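Ribokinase (Cryptococcus neoformans var. grubii serotype A, PDB 6CW5) probably phosphorylates D-ribose at O-5 with ATP and magnesium to give D-ribose 5-phosphate, as a kinase of the PfkB family. Local coordinates at residues R14-G19 with T133-Y138; H140-N145 with T167-P172. One frame throughout, in Å; residues are numbered along the deposited sequence.

Contact 1 (R14-G19 with T133-Y138)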
ATOM      1  N   ARG A  14      -8.640   9.418 -20.366  1.00 27.81           N
ATOM      2  CA  ARG A  14      -9.354   9.478 -19.099  0.53 28.57           C
ATOM      3  C   ARG A  14      -8.327   9.374 -17.984  1.00 24.69           C
ATOM      4  O   ARG A  14      -7.442   8.516 -18.030  1.00 26.29           O
ATOM      5  CB  ARG A  14     -10.407   8.361 -18.980  0.53 30.49           C
ATOM      6  CG  ARG A  14     -11.272   8.472 -17.705  0.53 32.90           C
ATOM      7  CD  ARG A  14     -12.514   7.579 -17.757  0.53 38.33           C
ATOM      8  NE  ARG A  14     -13.430   8.002 -18.811  0.53 44.96           N
ATOM      9  CZ  ARG A  14     -14.527   8.734 -18.617  0.53 46.73           C
ATOM     10  NH1 ARG A  14     -14.879   9.130 -17.396  0.53 39.73           N
ATOM     11  NH2 ARG A  14     -15.281   9.066 -19.652  0.53 49.33           N
ATOM     12  N   CYS A  15      -8.437  10.268 -17.001  1.00 25.45           N
ATOM     13  CA  CYS A  15      -7.472  10.364 -15.917  1.00 24.12           C
ATOM     14  C   CYS A  15      -8.053   9.804 -14.632  1.00 25.87           C
ATOM     15  O   CYS A  15      -9.175  10.143 -14.252  1.00 26.54           O
ATOM     16  CB  CYS A  15      -7.059  11.814 -15.686  1.00 26.40           C
ATOM     17  SG  CYS A  15      -5.817  11.999 -14.399  1.00 28.13           S
ATOM     18  N   LEU A  16      -7.280   8.981 -13.944  1.00 21.79           N
ATOM     19  CA  LEU A  16      -7.618   8.594 -12.585  1.00 18.27           C
ATOM     20  C   LEU A  16      -6.713   9.371 -11.645  1.00 20.92           C
ATOM     21  O   LEU A  16      -5.481   9.370 -11.829  1.00 21.93           O
ATOM     22  CB  LEU A  16      -7.424   7.096 -12.365  1.00 19.47           C
ATOM     23  CG  LEU A  16      -7.654   6.593 -10.938  1.00 21.11           C
ATOM     24  CD1 LEU A  16      -9.111   6.738 -10.488  1.00 24.91           C
ATOM     25  CD2 LEU A  16      -7.221   5.130 -10.920  1.00 26.64           C
ATOM     26  N   VAL A  17      -7.315  10.079 -10.700  1.00 20.17           N
ATOM     27  CA  VAL A  17      -6.584  10.715  -9.600  1.00 18.56           C
ATOM     28  C   VAL A  17      -6.729   9.816  -8.389  1.00 21.45           C
ATOM     29  O   VAL A  17      -7.833   9.628  -7.870  1.00 21.18           O
ATOM     30  CB  VAL A  17      -7.101  12.130  -9.295  1.00 19.59           C
ATOM     31  CG1 VAL A  17      -6.254  12.789  -8.177  1.00 20.19           C
ATOM     32  CG2 VAL A  17      -7.112  12.991 -10.571  1.00 22.62           C
ATOM     33  N   ARG A  18      -5.622   9.246  -7.926  1.00 18.72           N
ATOM     34  CA  ARG A  18      -5.635   8.479  -6.691  1.00 20.15           C
ATOM     35  C   ARG A  18      -5.025   9.404  -5.647  1.00 17.06           C
ATOM     36  O   ARG A  18      -3.816   9.672  -5.679  1.00 18.01           O
ATOM     37  CB  ARG A  18      -4.853   7.179  -6.827  1.00 21.78           C
ATOM     38  CG  ARG A  18      -4.639   6.422  -5.515  1.00 21.70           C
ATOM     39  CD  ARG A  18      -5.928   5.925  -4.856  1.00 18.41           C
ATOM     40  NE  ARG A  18      -5.609   5.322  -3.556  1.00 17.48           N
ATOM     41  CZ  ARG A  18      -5.926   5.871  -2.386  1.00 21.86           C
ATOM     42  NH1 ARG A  18      -6.663   6.981  -2.337  1.00 17.74           N
ATOM     43  NH2 ARG A  18      -5.535   5.283  -1.258  1.00 18.30           N
ATOM     44  N   GLY A  19      -5.854   9.951  -4.764  1.00 19.55           N
ATOM     45  CA  GLY A  19      -5.302  10.976  -3.890  1.00 19.78           C
ATOM     46  C   GLY A  19      -6.298  11.456  -2.861  1.00 21.20           C
ATOM     47  O   GLY A  19      -7.320  10.829  -2.605  1.00 19.65           O
ATOM     48  N   THR A 133      -8.669  -3.209  -8.150  1.00 25.77           N
ATOM     49  CA  THR A 133      -8.746  -1.914  -8.825  1.00 34.66           C
ATOM     50  C   THR A 133      -8.178  -2.076 -10.231  1.00 32.44           C
ATOM     51  O   THR A 133      -7.040  -2.520 -10.409  1.00 33.37           O
ATOM     52  CB  THR A 133      -8.021  -0.821  -8.035  1.00 34.99           C
ATOM     53  OG1 THR A 133      -8.620  -0.696  -6.729  1.00 38.23           O
ATOM     54  CG2 THR A 133      -8.132   0.530  -8.759  1.00 37.17           C
ATOM     55  N   SER A 134      -9.014  -1.847 -11.222  1.00 32.81           N
ATOM     56  CA  SER A 134      -8.621  -1.952 -12.610  1.00 26.12           C
ATOM     57  C   SER A 134      -8.284  -0.562 -13.098  1.00 29.33           C
ATOM     58  O   SER A 134      -8.926   0.422 -12.706  1.00 26.70           O
ATOM     59  CB  SER A 134      -9.739  -2.542 -13.461  1.00 24.07           C
ATOM     60  OG  SER A 134      -9.367  -2.606 -14.836  1.00 34.98           O
ATOM     61  N   LEU A 135      -7.258  -0.482 -13.927  1.00 23.90           N
ATOM     62  CA  LEU A 135      -6.933   0.759 -14.605  1.00 27.44           C
ATOM     63  C   LEU A 135      -7.400   0.736 -16.046  1.00 29.75           C
ATOM     64  O   LEU A 135      -6.998   1.597 -16.835  1.00 31.10           O
ATOM     65  CB  LEU A 135      -5.425   1.018 -14.532  1.00 25.37           C
ATOM     66  CG  LEU A 135      -4.898   1.139 -13.109  1.00 26.02           C
ATOM     67  CD1 LEU A 135      -3.432   1.505 -13.149  1.00 29.63           C
ATOM     68  CD2 LEU A 135      -5.670   2.188 -12.269  1.00 25.63           C
ATOM     69  N   ALA A 136      -8.261  -0.233 -16.393  1.00 29.52           N
ATOM     70  CA  ALA A 136      -8.558  -0.524 -17.790  1.00 38.37           C
ATOM     71  C   ALA A 136      -9.103   0.690 -18.534  1.00 43.18           C
ATOM     72  O   ALA A 136      -8.823   0.859 -19.726  1.00 46.17           O
ATOM     73  CB  ALA A 136      -9.551  -1.686 -17.880  1.00 45.51           C
ATOM     74  N   THR A 137      -9.898   1.534 -17.871  1.00 34.42           N
ATOM     75  CA  THR A 137     -10.527   2.638 -18.592  1.00 34.53           C
ATOM     76  C   THR A 137      -9.651   3.882 -18.656  1.00 35.90           C
ATOM     77  O   THR A 137     -10.046   4.873 -19.283  1.00 33.18           O
ATOM     78  CB  THR A 137     -11.873   3.003 -17.958  1.00 44.11           C
ATOM     79  OG1 THR A 137     -11.670   3.498 -16.633  1.00 43.70           O
ATOM     80  CG2 THR A 137     -12.791   1.789 -17.888  1.00 44.32           C
ATOM     81  N   TYR A 138      -8.478   3.866 -18.037  1.00 27.34           N
ATOM     82  CA  TYR A 138      -7.681   5.075 -17.859  1.00 26.10           C
ATOM     83  C   TYR A 138      -6.460   5.092 -18.767  1.00 27.55           C
ATOM     84  O   TYR A 138      -5.827   4.057 -18.991  1.00 27.88           O
ATOM     85  CB  TYR A 138      -7.227   5.206 -16.408  1.00 25.61           C
ATOM     86  CG  TYR A 138      -8.406   5.244 -15.482  1.00 23.16           C
ATOM     87  CD1 TYR A 138      -9.249   6.356 -15.453  1.00 24.18           C
ATOM     88  CD2 TYR A 138      -8.710   4.159 -14.669  1.00 26.61           C
ATOM     89  CE1 TYR A 138     -10.338   6.397 -14.606  1.00 24.90           C
ATOM     90  CE2 TYR A 138      -9.804   4.191 -13.812  1.00 28.99           C
ATOM     91  CZ  TYR A 138     -10.612   5.309 -13.797  1.00 29.41           C
ATOM     92  OH  TYR A 138     -11.701   5.344 -12.971  1.00 29.39           O
TER
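Arg14 O lies at the edge of the Tyr138 ring, in its plane, and is met there by the Tyr138 backbone. The CA of Tyr138 comes within 3.5 Å of Arg14 O in a CA-H...O contact. Arg14 is also paired by backbone hydrogen bonds with Thr139 and His140, where the chain runs on from Tyr138 into strand 140-143. No hydrogen bond joins 14-19 to 133-138. The main contact is the Tyr138 ring on Leu16. Chi1 (-58°) sets Tyr138 CG anti to its carbonyl carbon, beside the backbone N. Leu16 CB sits 3.6 Å from the ring centroid, only 8° off the normal, a CH-pi contact over the face. Leu16 CD1 reaches the far end of the ring, 3.8 Å from Tyr138 OH. On the opposite face, Thr137 OG1 stands over the centre, 3.4 Å above the plane. The ring is thus held between the two residues. In one of its two modelled conformers Arg14 CG comes obliquely to the ring, a contact that is therefore doubtful. Leu16 CD2 turns to Leu135 CD2 at 3.6 Å, the two side chains crossing at about a right angle. A type I turn brings Leu135 and Tyr138 to Leu16, closed by a hydrogen bond from Tyr138 N to Leu135 O at 3.0 Å. Leu16 and Leu135 also touch helix 149-161, through Tyr155 and Ala158. The contact therefore rests on apolar and CH-pi packing across the segments, while the hydrogen bonds shape the turn and tie Arg14 to the neighbouring strand.

Contact 2 (H140-N145 with T167-P172)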
ATOM      1  N   HIS A 140      -4.349   7.999 -18.111  1.00 21.59           N
ATOM      2  CA  HIS A 140      -3.485   8.857 -17.303  1.00 23.81           C
ATOM      3  C   HIS A 140      -3.753   8.600 -15.830  1.00 24.41           C
ATOM      4  O   HIS A 140      -4.905   8.382 -15.438  1.00 22.67           O
ATOM      5  CB  HIS A 140      -3.726  10.353 -17.633  1.00 22.35           C
ATOM      6  CG  HIS A 140      -3.235  10.737 -18.994  1.00 24.58           C
ATOM      7  ND1 HIS A 140      -3.826  10.279 -20.154  1.00 25.81           N
ATOM      8  CD2 HIS A 140      -2.169  11.474 -19.380  1.00 21.98           C
ATOM      9  CE1 HIS A 140      -3.163  10.749 -21.196  1.00 27.99           C
ATOM     10  NE2 HIS A 140      -2.150  11.466 -20.756  1.00 23.62           N
ATOM     11  N   LEU A 141      -2.690   8.652 -15.022  1.00 20.82           N
ATOM     12  CA  LEU A 141      -2.771   8.540 -13.572  1.00 20.82           C
ATOM     13  C   LEU A 141      -2.116   9.755 -12.947  1.00 21.96           C
ATOM     14  O   LEU A 141      -1.015  10.151 -13.350  1.00 20.27           O
ATOM     15  CB  LEU A 141      -2.091   7.268 -13.065  1.00 20.19           C
ATOM     16  CG  LEU A 141      -1.935   7.140 -11.544  1.00 20.22           C
ATOM     17  CD1 LEU A 141      -3.303   6.787 -10.862  1.00 20.27           C
ATOM     18  CD2 LEU A 141      -0.860   6.081 -11.218  1.00 20.77           C
ATOM     19  N   LEU A 142      -2.780  10.340 -11.958  1.00 20.48           N
ATOM     20  CA  LEU A 142      -2.217  11.446 -11.187  1.00 18.08           C
ATOM     21  C   LEU A 142      -2.166  11.043  -9.724  1.00 18.89           C
ATOM     22  O   LEU A 142      -3.180  10.617  -9.167  1.00 18.79           O
ATOM     23  CB  LEU A 142      -3.090  12.681 -11.383  1.00 23.28           C
ATOM     24  CG  LEU A 142      -2.710  14.053 -10.895  1.00 36.28           C
ATOM     25  CD1 LEU A 142      -1.240  14.381 -11.229  1.00 28.08           C
ATOM     26  CD2 LEU A 142      -3.653  15.023 -11.577  1.00 35.61           C
ATOM     27  N   VAL A 143      -0.990  11.177  -9.095  1.00 17.31           N
ATOM     28  CA  VAL A 143      -0.791  10.778  -7.707  1.00 17.98           C
ATOM     29  C   VAL A 143       0.019  11.859  -7.007  1.00 17.21           C
ATOM     30  O   VAL A 143       0.742  12.630  -7.633  1.00 19.01           O
ATOM     31  CB  VAL A 143      -0.087   9.405  -7.538  1.00 18.95           C
ATOM     32  CG1 VAL A 143      -1.099   8.237  -7.731  1.00 18.90           C
ATOM     33  CG2 VAL A 143       1.095   9.264  -8.506  1.00 18.48           C
ATOM     34  N   GLN A 144      -0.154  11.937  -5.692  1.00 19.19           N
ATOM     35  CA  GLN A 144       0.611  12.875  -4.870  1.00 18.64           C
ATOM     36  C   GLN A 144       1.073  12.100  -3.662  1.00 17.37           C
ATOM     37  O   GLN A 144       1.367  10.913  -3.793  1.00 19.04           O
ATOM     38  CB  GLN A 144      -0.227  14.090  -4.462  1.00 16.90           C
ATOM     39  CG  GLN A 144      -1.003  14.704  -5.663  1.00 17.30           C
ATOM     40  CD  GLN A 144      -2.354  14.036  -5.856  1.00 21.87           C
ATOM     41  OE1 GLN A 144      -2.916  13.465  -4.908  1.00 20.23           O
ATOM     42  NE2 GLN A 144      -2.886  14.092  -7.090  1.00 23.01           N
ATOM     43  N   ASN A 145       1.100  12.722  -2.475  1.00 17.25           N
ATOM     44  CA  ASN A 145       1.578  11.945  -1.336  1.00 16.79           C
ATOM     45  C   ASN A 145       0.753  12.214  -0.085  1.00 16.17           C
ATOM     46  O   ASN A 145       1.291  12.173   1.022  1.00 17.54           O
ATOM     47  CB  ASN A 145       3.069  12.221  -1.039  1.00 15.13           C
ATOM     48  CG  ASN A 145       3.685  11.190  -0.073  1.00 18.88           C
ATOM     49  OD1 ASN A 145       3.391   9.992  -0.163  1.00 16.89           O
ATOM     50  ND2 ASN A 145       4.544  11.656   0.859  1.00 16.88           N
ATOM     51  N   THR A 167       0.129   6.983 -18.821  1.00 21.40           N
ATOM     52  CA  THR A 167       0.950   8.158 -18.565  1.00 20.27           C
ATOM     53  C   THR A 167       0.729   8.557 -17.116  1.00 25.33           C
ATOM     54  O   THR A 167      -0.379   8.951 -16.739  1.00 25.28           O
ATOM     55  CB  THR A 167       0.568   9.290 -19.509  1.00 25.29           C
ATOM     56  OG1 THR A 167       0.801   8.894 -20.863  1.00 26.78           O
ATOM     57  CG2 THR A 167       1.396  10.516 -19.190  1.00 25.66           C
ATOM     58  N   SER A 168       1.753   8.422 -16.287  1.00 19.18           N
ATOM     59  CA  SER A 168       1.597   8.699 -14.863  1.00 19.27           C
ATOM     60  C   SER A 168       2.322   9.988 -14.507  1.00 19.45           C
ATOM     61  O   SER A 168       3.406  10.264 -15.022  1.00 20.67           O
ATOM     62  CB  SER A 168       2.132   7.549 -14.025  1.00 22.75           C
ATOM     63  OG  SER A 168       3.446   7.254 -14.469  1.00 25.83           O
ATOM     64  N   VAL A 169       1.733  10.749 -13.586  1.00 18.85           N
ATOM     65  CA  VAL A 169       2.196  12.081 -13.209  1.00 18.02           C
ATOM     66  C   VAL A 169       2.196  12.137 -11.690  1.00 22.27           C
ATOM     67  O   VAL A 169       1.184  11.818 -11.063  1.00 18.82           O
ATOM     68  CB  VAL A 169       1.283  13.176 -13.801  1.00 23.54           C
ATOM     69  CG1 VAL A 169       1.768  14.553 -13.415  1.00 22.59           C
ATOM     70  CG2 VAL A 169       1.213  13.057 -15.317  1.00 25.47           C
ATOM     71  N   PHE A 170       3.337  12.499 -11.095  1.00 18.82           N
ATOM     72  CA  PHE A 170       3.490  12.433  -9.642  1.00 17.70           C
ATOM     73  C   PHE A 170       3.950  13.780  -9.111  1.00 23.70           C
ATOM     74  O   PHE A 170       4.854  14.395  -9.681  1.00 21.07           O
ATOM     75  CB  PHE A 170       4.500  11.354  -9.309  1.00 17.88           C
ATOM     76  CG  PHE A 170       4.886  11.253  -7.849  1.00 21.16           C
ATOM     77  CD1 PHE A 170       3.930  11.095  -6.855  1.00 23.54           C
ATOM     78  CD2 PHE A 170       6.236  11.189  -7.496  1.00 20.44           C
ATOM     79  CE1 PHE A 170       4.306  10.929  -5.530  1.00 15.99           C
ATOM     80  CE2 PHE A 170       6.614  11.052  -6.175  1.00 20.13           C
ATOM     81  CZ  PHE A 170       5.647  10.895  -5.186  1.00 16.43           C
ATOM     82  N   ASN A 171       3.332  14.229  -8.018  1.00 18.43           N
ATOM     83  CA  ASN A 171       3.711  15.464  -7.332  1.00 16.82           C
ATOM     84  C   ASN A 171       4.045  15.073  -5.892  1.00 20.05           C
ATOM     85  O   ASN A 171       3.136  14.699  -5.121  1.00 20.42           O
ATOM     86  CB  ASN A 171       2.538  16.446  -7.430  1.00 23.94           C
ATOM     87  CG  ASN A 171       2.737  17.749  -6.659  1.00 31.47           C
ATOM     88  OD1 ASN A 171       1.777  18.261  -6.067  1.00 30.53           O
ATOM     89  ND2 ASN A 171       3.940  18.325  -6.713  1.00 26.50           N
ATOM     90  N   PRO A 172       5.316  15.067  -5.487  1.00 20.91           N
ATOM     91  CA  PRO A 172       5.643  14.508  -4.145  1.00 17.80           C
ATOM     92  C   PRO A 172       5.346  15.471  -3.005  1.00 19.55           C
ATOM     93  O   PRO A 172       6.234  16.096  -2.405  1.00 19.09           O
ATOM     94  CB  PRO A 172       7.137  14.212  -4.253  1.00 19.00           C
ATOM     95  CG  PRO A 172       7.652  15.289  -5.282  1.00 20.82           C
ATOM     96  CD  PRO A 172       6.515  15.460  -6.266  1.00 20.04           C
TER
HETATM   97  O   HOH W   1      -0.062  11.731 -22.466  1.00 44.82           O
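His140 and Thr167 meet because His140 CG is anti to its carbonyl carbon (chi1 -70°) and the imidazole is then turned about chi2 (69°), which lays one ring face over Thr167 CB. The two side chains lie side by side and point the same way, with His140 CD2 3.5 Å from Thr167 CB. A water bonds to His140 NE2 at 2.7 Å and weakly to Thr167 OG1. On the same sheet face, Leu142 CD1 packs obliquely on Val169 CG1 at 3.7 Å, and both residues touch Val288 of helix 279-292. On the other face, Val143 CG2 meets Phe170 CD1 at 3.8 Å, the side chains crossing at about a right angle. The Phe170 ring also has Gln144 O at its edge, in plane, 3.4 Å from CE1. Pro172 N lies over one face of this ring, and Phe184 stacks with it. The backbones run parallel, their axes 14° apart. Leu141 and Val143 each use both N and O: Leu141 N bonds to Thr167 O, Val169 N to Leu141 O at 2.8 Å, Val143 N to Val169 O, and Asn171 N to Val143 O. Past the strands, Gln144 NE2 bonds to Gln55 and Asn171 ND2 to Ile193 O. The Gln144 side chain is about 4 Å from Gly52, predicted to bind substrate. The Asn171 side chain is about 4 Å from the side chain of Asp281, the predicted proton acceptor. Strands 140-143 and 167-170, joined through helix 149-161, form a beta-alpha-beta crossover in the central sheet of the ribokinase fold, with their C-terminal ends near the predicted active site.

Overall arrangement
Both contacts involve the central sheet, where strands 15-18 and 140-143 are neighbours. Leu16 binds both ways along that border: its N probably bonds to His140 O and its O to Leu142 N. The contact centres are about 11 Å apart. Contact 2 is buried near the middle of the chain and joins two adjacent parallel strands by regular backbone hydrogen bonds. Contact 1 is only partly buried and lies further out, where a loop leading into strand 140-143 packs on strand 15-18 mainly through side chains. Helix 149-161 relates the two: it touches both segments of contact 1 and connects the strands of contact 2.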